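PDB 4YIV: apical membrane antigen AMA1 from Toxoplasma gondii ME49, which takes part in host-cell invasion as a microneme protein of the moving junction, the ring formed between parasite and target-cell membranes. Local coordinates for residues 229-234 with 341-346. Sequence-based numbering, arbitrary orientation.
Sequences PNQALR and ETPNFI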
loop_
_atom_site.group_PDB
_atom_site.type_symbol
_atom_site.label_atom_id
_atom_site.label_comp_id
_atom_site.label_asym_id
_atom_site.label_seq_id
_atom_site.Cartn_x
_atom_site.Cartn_y
_atom_site.Cartn_z
ATOM N N PRO A 229 -4.417 -5.711 4.020
ATOM C CA PRO A 229 -5.221 -4.887 4.901
ATOM C C PRO A 229 -5.732 -3.680 4.128
ATOM O O PRO A 229 -5.312 -2.542 4.365
ATOM C CB PRO A 229 -4.245 -4.505 6.007
ATOM C CG PRO A 229 -2.960 -4.352 5.288
ATOM C CD PRO A 229 -2.975 -5.391 4.180
ATOM N N ASN A 230 -6.619 -3.942 3.176
ATOM C CA ASN A 230 -7.009 -2.939 2.192
ATOM C C ASN A 230 -7.656 -1.698 2.774
ATOM O O ASN A 230 -7.399 -0.574 2.322
ATOM C CB ASN A 230 -7.965 -3.555 1.170
ATOM C CG ASN A 230 -7.310 -4.671 0.371
ATOM O OD1 ASN A 230 -6.322 -4.438 -0.317
ATOM N ND2 ASN A 230 -7.836 -5.887 0.478
ATOM N N GLN A 231 -8.486 -1.910 3.786
ATOM C CA GLN A 231 -9.192 -0.825 4.464
ATOM C C GLN A 231 -8.738 -0.574 5.911
ATOM O O GLN A 231 -8.234 -1.467 6.598
ATOM C CB GLN A 231 -10.694 -1.114 4.471
ATOM C CG GLN A 231 -11.445 -0.510 3.280
ATOM C CD GLN A 231 -10.923 -1.008 1.946
ATOM O OE1 GLN A 231 -10.249 -0.289 1.196
ATOM N NE2 GLN A 231 -11.210 -2.254 1.659
ATOM N N ALA A 232 -8.908 0.660 6.345
ATOM C CA ALA A 232 -8.774 1.031 7.760
ATOM C C ALA A 232 -9.739 0.189 8.622
ATOM O O ALA A 232 -10.771 -0.302 8.145
ATOM C CB ALA A 232 -9.056 2.496 7.933
ATOM N N LEU A 233 -9.387 0.000 9.878
ATOM C CA LEU A 233 -10.202 -0.803 10.789
ATOM C C LEU A 233 -10.709 0.078 11.917
ATOM O O LEU A 233 -9.959 0.484 12.807
ATOM C CB LEU A 233 -9.393 -1.989 11.340
ATOM C CG LEU A 233 -10.025 -2.843 12.450
ATOM C CD1 LEU A 233 -11.187 -3.632 11.909
ATOM C CD2 LEU A 233 -9.014 -3.795 13.059
ATOM N N ARG A 234 -12.006 0.361 11.874
ATOM C CA ARG A 234 -12.621 1.296 12.801
ATOM C C ARG A 234 -12.944 0.589 14.103
ATOM O O ARG A 234 -13.384 -0.557 14.070
ATOM C CB ARG A 234 -13.906 1.891 12.188
ATOM C CG ARG A 234 -14.551 2.967 13.029
ATOM C CD ARG A 234 -15.657 3.693 12.275
ATOM N NE ARG A 234 -16.709 2.776 11.844
ATOM C CZ ARG A 234 -17.848 2.556 12.500
ATOM N NH1 ARG A 234 -18.123 3.198 13.632
ATOM N NH2 ARG A 234 -18.725 1.687 12.010
ATOM N N GLU A 341 -14.441 1.803 4.679
ATOM C CA GLU A 341 -15.513 1.246 3.864
ATOM C C GLU A 341 -14.977 0.494 2.664
ATOM O O GLU A 341 -14.120 0.978 1.936
ATOM C CB GLU A 341 -16.449 2.361 3.383
ATOM C CG GLU A 341 -16.886 3.344 4.480
ATOM C CD GLU A 341 -18.322 3.130 5.011
ATOM O OE1 GLU A 341 -19.293 3.232 4.215
ATOM O OE2 GLU A 341 -18.485 2.896 6.238
ATOM N N THR A 342 -15.514 -0.688 2.431
ATOM C CA THR A 342 -15.162 -1.451 1.240
ATOM C C THR A 342 -15.718 -0.827 -0.033
ATOM O O THR A 342 -16.930 -0.722 -0.184
ATOM C CB THR A 342 -15.690 -2.895 1.344
ATOM O OG1 THR A 342 -15.254 -3.483 2.575
ATOM C CG2 THR A 342 -15.201 -3.738 0.204
ATOM N N PRO A 343 -14.847 -0.469 -0.984
ATOM C CA PRO A 343 -15.365 0.064 -2.235
ATOM C C PRO A 343 -15.807 -1.022 -3.207
ATOM O O PRO A 343 -15.340 -2.145 -3.113
ATOM C CB PRO A 343 -14.177 0.803 -2.818
ATOM C CG PRO A 343 -13.020 0.054 -2.323
ATOM C CD PRO A 343 -13.369 -0.487 -0.975
ATOM N N ASN A 344 -16.655 -0.673 -4.169
ATOM C CA ASN A 344 -17.294 -1.694 -4.960
ATOM C C ASN A 344 -16.310 -2.328 -5.921
ATOM O O ASN A 344 -16.528 -3.446 -6.385
ATOM C CB ASN A 344 -18.498 -1.121 -5.723
ATOM C CG ASN A 344 -18.131 0.053 -6.602
ATOM O OD1 ASN A 344 -16.954 0.299 -6.880
ATOM N ND2 ASN A 344 -19.142 0.799 -7.043
ATOM N N PHE A 345 -15.207 -1.641 -6.219
ATOM C CA PHE A 345 -14.291 -2.182 -7.225
ATOM C C PHE A 345 -13.332 -3.250 -6.682
ATOM O O PHE A 345 -12.462 -3.729 -7.428
ATOM C CB PHE A 345 -13.482 -1.071 -7.905
ATOM C CG PHE A 345 -12.695 -0.204 -6.964
ATOM C CD1 PHE A 345 -11.434 -0.583 -6.548
ATOM C CD2 PHE A 345 -13.191 1.022 -6.540
ATOM C CE1 PHE A 345 -10.681 0.237 -5.716
ATOM C CE2 PHE A 345 -12.432 1.839 -5.699
ATOM C CZ PHE A 345 -11.186 1.438 -5.294
ATOM N N ILE A 346 -13.492 -3.635 -5.416
ATOM C CA ILE A 346 -12.859 -4.865 -4.910
ATOM C C ILE A 346 -13.889 -5.881 -4.376
ATOM O O ILE A 346 -13.547 -6.771 -3.625
ATOM C CB ILE A 346 -11.809 -4.570 -3.788
ATOM C CG1 ILE A 346 -12.464 -4.038 -2.515
ATOM C CG2 ILE A 346 -10.742 -3.603 -4.306
ATOM C CD1 ILE A 346 -11.553 -4.167 -1.295
#
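Where edge strand 233-234 of a five-stranded antiparallel sheet begins, the loop before it meets the long connection that follows strand 329-333, and Gln231 touches Glu341, Pro343 and Ile346 in turn. Backbone hydrogen bonds of Asn230 with Ser337 and of Ala232 with Ser339 hold the loop beside this connection just ahead of Glu341. The two segments come nearest at Gln231 and Glu341, whose CA atoms are 6.7 Å apart, and no hydrogen bond is found between them. Instead, Gln231 CG sits 3.3 Å from Glu341 O. The bend at the second torsion of Gln231 (chi2 59°) sets Gln231 CD 3.8 Å from Pro343 CD, the two side chains meeting tip to tip. Ile346 also reaches toward Gln231 tip to tip, bringing CD1 up to the amide end, with CD1 anti to CA (chi2 162°). Next to Gln231 in sequence, Asn230 CB lies 4.4 Å from Ile346 CD1. Trp62 of strand 61-62 also touches Gln231, Pro343 and Ile346, tying this junction to the other five-stranded sheet. The example illustrates contact made by a polar side chain: the Asn230 amide is satisfied by Trp62 NE1 and Phe224 O, whereas Gln231 meets the 341-346 segment probably mainly through van der Waals fit.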